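Local coordinates for phytase (Debaryomyces castellii, PDB 2GFI), which releases phosphate from inositol hexakisphosphate (phytate) by hydrolysing the phosphomonoester, as a 3-phytase of the histidine acid phosphatase family, at the interface of chains A and B and the interface of chains A and C. Numbering follows the deposited sequence. Chains: chain A/B/C, phytase.

Contact 1: the interface of chains A and B. Residues chain A 124, 129, 135, 138; chain B 142, 145-146.
With CG1 beside the backbone N (chi1 -66°) and CG2 anti to it, B:Ile142 sends its two branches to different residues of chain A: the CG2 methyl to A:Thr135 and the extended CG1-CD1 arm to A:Met138. In this histidine acid phosphatase both partners of the packing lie on copies of helix 133-148, A:Thr135 and A:Met138 in its first half and B:Ile142 in its second. The meeting of methyls is tight, A:Thr135 CG2 lying 3.4 Å from B:Ile142 CG2. Next to it A:Met138, bent at its thioether (chi3 -96°), runs past the isoleucine in the opposite direction and sets SD 3.7 Å from B:Ile142 CD1.

A:Pro124, in a loop, lies across the same helix of chain B. Its CG stands 3.8 Å from B:Ile142 CG2, while its CB packs on the aliphatic stem of the arginine, 3.3 Å from B:Arg145 CG. The arginine then bends at chi2 and chi3, and the guanidinium NH1 binds water 1 at 3.0 Å, in the plane of the group and nearly straight at the hydrogen; the same water reaches the carbonyl O of A:Pro124, so one residue is met by both packing and a bridged polar link.

B:Thr146 takes part in further water-mediated contacts. Its hydroxyl OG1 hydrogen-bonds back to the carbonyl O of B:Ile142, one helical turn earlier, at 3.1 Å, from 42° above the carbonyl plane. That bond helps to fix the hydroxyl where waters 2 and 3 also reach it. Water 2 continues to the hydroxyl of A:Thr135 on helix 133-148, with OG1 at 2.6 Å, and water 3 to the backbone O of A:Ser129, in the loop before that helix, at 2.7 Å.

Contact 2: the interface of chains A and C. Residues chain A 49, 51, 398, 403, 408; chain C 281, 357, 359.
The two-fold interface of chains A and C includes an aromatic and apolar patch in which the ring of C:Phe359 plugs into a pocket of A:Phe49, A:Ile51, A:Pro398 and A:Phe408; it probably helps to hold the deposited tetramer together. The backbone sets C:Phe359 CB over the centre of the A:Phe49 ring, 3.8 Å from the centroid, and from there CG, beside the backbone N (chi1 -74°), carries the ring between A:Pro398 and A:Phe408. Its far edge points into the face of A:Phe408, the planes at 68° and C:Phe359 CZ 3.5 Å from A:Phe408 CD1. A:Pro398 lies over one face of the inserted ring, toward the rim, its CG 3.7 Å from the centroid, while A:Ile51 CD1 meets C:Phe359 CE1 at 3.6 Å. Without this ring, as with an alanine here, the face of A:Phe408 and the ring of A:Pro398 would probably lose their partner and a gap would open in the pocket.

Alongside, C:Ile281 rests its CG2 methyl 3.6 Å from A:Phe408 CZ and turns CD1 toward A:Ile51. Polar links border the aromatic packing: the hydroxyl OG of A:Ser403 binds waters 4 and 5, which pass to the backbone O and N of C:Thr357 respectively. In the fold, chain A contributes loops, the residue just after strand 395-397, and the short helix 406-408, whereas chain C brings a loop and helix 277-295.

Contact 1: the interface of chains A and B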
ATOM      1  N   PRO A 124     -21.897  -3.991 -13.382  1.00 19.45           N
ATOM      2  CA  PRO A 124     -21.287  -3.417 -14.565  1.00 19.71           C
ATOM      3  C   PRO A 124     -22.311  -2.877 -15.549  1.00 20.72           C
ATOM      4  O   PRO A 124     -22.007  -2.037 -16.374  1.00 20.95           O
ATOM      5  CB  PRO A 124     -20.572  -4.623 -15.173  1.00 19.65           C
ATOM      6  CG  PRO A 124     -20.155  -5.407 -14.029  1.00 19.40           C
ATOM      7  CD  PRO A 124     -21.332  -5.319 -13.076  1.00 19.61           C
ATOM      8  N   SER A 129     -19.172   1.850 -11.298  1.00 22.76           N
ATOM      9  CA  SER A 129     -18.457   1.757 -10.057  1.00 21.54           C
ATOM     10  C   SER A 129     -17.701   0.438  -9.937  1.00 20.73           C
ATOM     11  O   SER A 129     -18.247  -0.632 -10.156  1.00 21.49           O
ATOM     12  CB  SER A 129     -19.444   1.838  -8.917  1.00 20.62           C
ATOM     13  OG  SER A 129     -18.743   1.853  -7.715  1.00 19.56           O
ATOM     14  N   THR A 135     -20.235  -7.549  -8.893  1.00 18.52           N
ATOM     15  CA  THR A 135     -18.798  -7.790  -8.996  1.00 17.94           C
ATOM     16  C   THR A 135     -18.272  -8.351  -7.689  1.00 18.62           C
ATOM     17  O   THR A 135     -17.566  -9.367  -7.668  1.00 19.52           O
ATOM     18  CB  THR A 135     -18.105  -6.491  -9.377  1.00 17.64           C
ATOM     19  OG1 THR A 135     -18.556  -6.092 -10.675  1.00 16.25           O
ATOM     20  CG2 THR A 135     -16.627  -6.676  -9.538  1.00 16.17           C
ATOM     21  N   MET A 138     -19.690 -11.907  -7.379  1.00 18.09           N
ATOM     22  CA  MET A 138     -18.954 -12.767  -8.304  1.00 19.02           C
ATOM     23  C   MET A 138     -17.520 -13.065  -7.809  1.00 18.27           C
ATOM     24  O   MET A 138     -17.117 -14.218  -7.746  1.00 19.09           O
ATOM     25  CB  MET A 138     -18.942 -12.164  -9.714  1.00 18.88           C
ATOM     26  CG  MET A 138     -18.424 -13.113 -10.813  1.00 19.99           C
ATOM     27  SD  MET A 138     -18.820 -12.659 -12.544  1.00 24.13           S
ATOM     28  CE  MET A 138     -20.255 -13.657 -12.785  1.00 25.87           C
TER
ATOM     29  N   ILE B 142     -15.446  -8.447 -16.123  1.00 17.32           N
ATOM     30  CA  ILE B 142     -16.240  -7.556 -15.291  1.00 17.39           C
ATOM     31  C   ILE B 142     -15.797  -6.107 -15.448  1.00 17.95           C
ATOM     32  O   ILE B 142     -16.609  -5.253 -15.750  1.00 19.13           O
ATOM     33  CB  ILE B 142     -16.134  -7.942 -13.809  1.00 16.74           C
ATOM     34  CG1 ILE B 142     -16.763  -9.297 -13.549  1.00 14.98           C
ATOM     35  CG2 ILE B 142     -16.791  -6.838 -12.921  1.00 16.66           C
ATOM     36  CD1 ILE B 142     -16.512  -9.762 -12.149  1.00 15.36           C
ATOM     37  N   ARG B 145     -16.621  -4.706 -18.911  1.00 19.21           N
ATOM     38  CA  ARG B 145     -18.011  -4.287 -19.030  1.00 19.85           C
ATOM     39  C   ARG B 145     -18.262  -2.964 -18.281  1.00 20.64           C
ATOM     40  O   ARG B 145     -19.000  -2.110 -18.752  1.00 21.14           O
ATOM     41  CB  ARG B 145     -18.965  -5.346 -18.465  1.00 20.27           C
ATOM     42  CG  ARG B 145     -20.388  -4.840 -18.472  1.00 19.03           C
ATOM     43  CD  ARG B 145     -20.924  -4.408 -19.854  1.00 20.96           C
ATOM     44  NE  ARG B 145     -21.668  -5.569 -20.171  1.00 31.65           N
ATOM     45  CZ  ARG B 145     -22.949  -5.749 -20.053  1.00 21.70           C
ATOM     46  NH1 ARG B 145     -23.781  -4.780 -19.821  1.00 27.22           N
ATOM     47  NH2 ARG B 145     -23.374  -6.944 -20.268  1.00 29.46           N
ATOM     48  N   THR B 146     -17.655  -2.817 -17.106  1.00 20.91           N
ATOM     49  CA  THR B 146     -17.803  -1.598 -16.331  1.00 21.65           C
ATOM     50  C   THR B 146     -17.391  -0.344 -17.087  1.00 21.93           C
ATOM     51  O   THR B 146     -18.103   0.616 -17.076  1.00 23.71           O
ATOM     52  CB  THR B 146     -17.020  -1.716 -15.028  1.00 21.38           C
ATOM     53  OG1 THR B 146     -17.641  -2.735 -14.237  1.00 21.44           O
ATOM     54  CG2 THR B 146     -17.210  -0.475 -14.209  1.00 20.99           C
TER
HETATM   55  O   HOH W   1     -22.720  -2.035 -19.336  1.00 18.36           O
HETATM   56  O   HOH W   2     -17.362  -3.899 -11.423  1.00 19.63           O
HETATM   57  O   HOH W   3     -19.604  -1.634 -12.280  1.00 24.59           O

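Contact 2: the interface of chains A and C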
ATOM      1  N   PHE A  49      -8.508 -10.142  14.028  1.00 18.98           N
ATOM      2  CA  PHE A  49      -7.598 -10.265  15.175  1.00 18.74           C
ATOM      3  C   PHE A  49      -6.264 -10.851  14.798  1.00 19.15           C
ATOM      4  O   PHE A  49      -5.460 -11.142  15.679  1.00 19.52           O
ATOM      5  CB  PHE A  49      -8.192 -11.113  16.301  1.00 17.86           C
ATOM      6  CG  PHE A  49      -9.556 -10.679  16.746  1.00 18.66           C
ATOM      7  CD1 PHE A  49      -9.728  -9.516  17.504  1.00 17.57           C
ATOM      8  CD2 PHE A  49     -10.682 -11.466  16.443  1.00 18.03           C
ATOM      9  CE1 PHE A  49     -11.005  -9.139  17.922  1.00 17.14           C
ATOM     10  CE2 PHE A  49     -11.952 -11.107  16.873  1.00 15.36           C
ATOM     11  CZ  PHE A  49     -12.118  -9.943  17.612  1.00 16.34           C
ATOM     12  N   ILE A  51      -5.881 -13.692  13.068  1.00 19.64           N
ATOM     13  CA  ILE A  51      -6.009 -15.130  12.955  1.00 19.29           C
ATOM     14  C   ILE A  51      -5.959 -15.483  11.516  1.00 20.43           C
ATOM     15  O   ILE A  51      -6.651 -14.879  10.678  1.00 20.92           O
ATOM     16  CB  ILE A  51      -7.305 -15.631  13.596  1.00 18.84           C
ATOM     17  CG1 ILE A  51      -7.326 -15.252  15.085  1.00 17.57           C
ATOM     18  CG2 ILE A  51      -7.386 -17.114  13.491  1.00 18.80           C
ATOM     19  CD1 ILE A  51      -8.681 -15.279  15.659  1.00 15.48           C
ATOM     20  N   PRO A 398     -13.363 -15.808  16.948  1.00 20.30           N
ATOM     21  CA  PRO A 398     -13.528 -16.916  17.863  1.00 21.07           C
ATOM     22  C   PRO A 398     -14.746 -16.740  18.794  1.00 22.23           C
ATOM     23  O   PRO A 398     -15.131 -15.612  19.126  1.00 22.29           O
ATOM     24  CB  PRO A 398     -12.209 -16.927  18.651  1.00 21.18           C
ATOM     25  CG  PRO A 398     -11.206 -16.263  17.724  1.00 20.77           C
ATOM     26  CD  PRO A 398     -12.058 -15.132  17.136  1.00 20.78           C
ATOM     27  N   SER A 403     -12.656 -21.450  21.907  1.00 28.48           N
ATOM     28  CA  SER A 403     -11.716 -21.096  20.888  1.00 28.70           C
ATOM     29  C   SER A 403     -10.378 -21.773  21.132  1.00 28.95           C
ATOM     30  O   SER A 403      -9.331 -21.284  20.693  1.00 29.40           O
ATOM     31  CB  SER A 403     -11.571 -19.581  20.862  1.00 28.14           C
ATOM     32  OG  SER A 403     -11.376 -19.099  22.169  1.00 27.59           O
ATOM     33  N   PHE A 408      -8.263 -21.287  16.580  1.00 23.26           N
ATOM     34  CA  PHE A 408      -9.206 -20.749  17.583  1.00 23.81           C
ATOM     35  C   PHE A 408     -10.657 -21.159  17.383  1.00 24.85           C
ATOM     36  O   PHE A 408     -11.600 -20.369  17.574  1.00 24.39           O
ATOM     37  CB  PHE A 408      -9.065 -19.232  17.738  1.00 22.50           C
ATOM     38  CG  PHE A 408      -7.707 -18.821  18.170  1.00 21.31           C
ATOM     39  CD1 PHE A 408      -7.303 -18.997  19.502  1.00 20.58           C
ATOM     40  CD2 PHE A 408      -6.820 -18.262  17.260  1.00 19.40           C
ATOM     41  CE1 PHE A 408      -6.007 -18.622  19.910  1.00 19.16           C
ATOM     42  CE2 PHE A 408      -5.538 -17.861  17.646  1.00 20.03           C
ATOM     43  CZ  PHE A 408      -5.130 -18.055  18.974  1.00 21.38           C
TER
ATOM     44  N   ILE C 281      -0.479 -15.217  18.486  1.00 18.14           N
ATOM     45  CA  ILE C 281      -1.610 -14.633  19.212  1.00 18.81           C
ATOM     46  C   ILE C 281      -1.638 -15.077  20.667  1.00 19.80           C
ATOM     47  O   ILE C 281      -1.980 -14.299  21.580  1.00 20.77           O
ATOM     48  CB  ILE C 281      -2.939 -14.933  18.490  1.00 18.68           C
ATOM     49  CG1 ILE C 281      -3.028 -14.075  17.205  1.00 17.54           C
ATOM     50  CG2 ILE C 281      -4.134 -14.652  19.397  1.00 19.01           C
ATOM     51  CD1 ILE C 281      -4.042 -14.569  16.250  1.00 16.31           C
ATOM     52  N   THR C 357      -8.463 -17.713  25.627  1.00 27.97           N
ATOM     53  CA  THR C 357      -7.926 -16.538  24.954  1.00 26.27           C
ATOM     54  C   THR C 357      -9.120 -15.680  24.493  1.00 25.62           C
ATOM     55  O   THR C 357      -9.955 -16.140  23.689  1.00 24.63           O
ATOM     56  CB  THR C 357      -7.040 -16.945  23.775  1.00 26.74           C
ATOM     57  OG1 THR C 357      -6.071 -17.912  24.221  1.00 27.19           O
ATOM     58  CG2 THR C 357      -6.201 -15.755  23.300  1.00 23.80           C
ATOM     59  N   PHE C 359     -10.916 -12.487  22.603  1.00 23.84           N
ATOM     60  CA  PHE C 359     -10.700 -11.761  21.340  1.00 23.90           C
ATOM     61  C   PHE C 359     -11.706 -10.607  21.269  1.00 23.89           C
ATOM     62  O   PHE C 359     -12.913 -10.848  21.232  1.00 24.24           O
ATOM     63  CB  PHE C 359     -10.878 -12.699  20.167  1.00 22.93           C
ATOM     64  CG  PHE C 359      -9.746 -13.645  19.976  1.00 22.87           C
ATOM     65  CD1 PHE C 359      -8.700 -13.310  19.152  1.00 21.18           C
ATOM     66  CD2 PHE C 359      -9.745 -14.920  20.593  1.00 23.14           C
ATOM     67  CE1 PHE C 359      -7.646 -14.203  18.963  1.00 23.77           C
ATOM     68  CE2 PHE C 359      -8.697 -15.809  20.402  1.00 20.04           C
ATOM     69  CZ  PHE C 359      -7.670 -15.472  19.595  1.00 21.85           C
TER
HETATM   70  O   HOH W   4     -12.387 -16.857  23.077  1.00 23.68           O
HETATM   71  O   HOH W   5      -9.521 -19.821  24.067  1.00 24.32           O

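The centres of contact 1 and contact 2 are about 35 Å apart, and they share no residues, so these two patches of chain A are separate. Contact 1 is built chiefly on helix 133-148 of both chains, contact 2 largely on loops. Each belongs to a two-fold interface with a twin of exchanged chains, a pattern that would suit a tetramer assembled through two kinds of pairing, although the structure alone does not show which oligomer exists in solution. Contact 1 is centred about 14 Å from the predicted nucleophile A:His70, contact 2 about 26 Å from it.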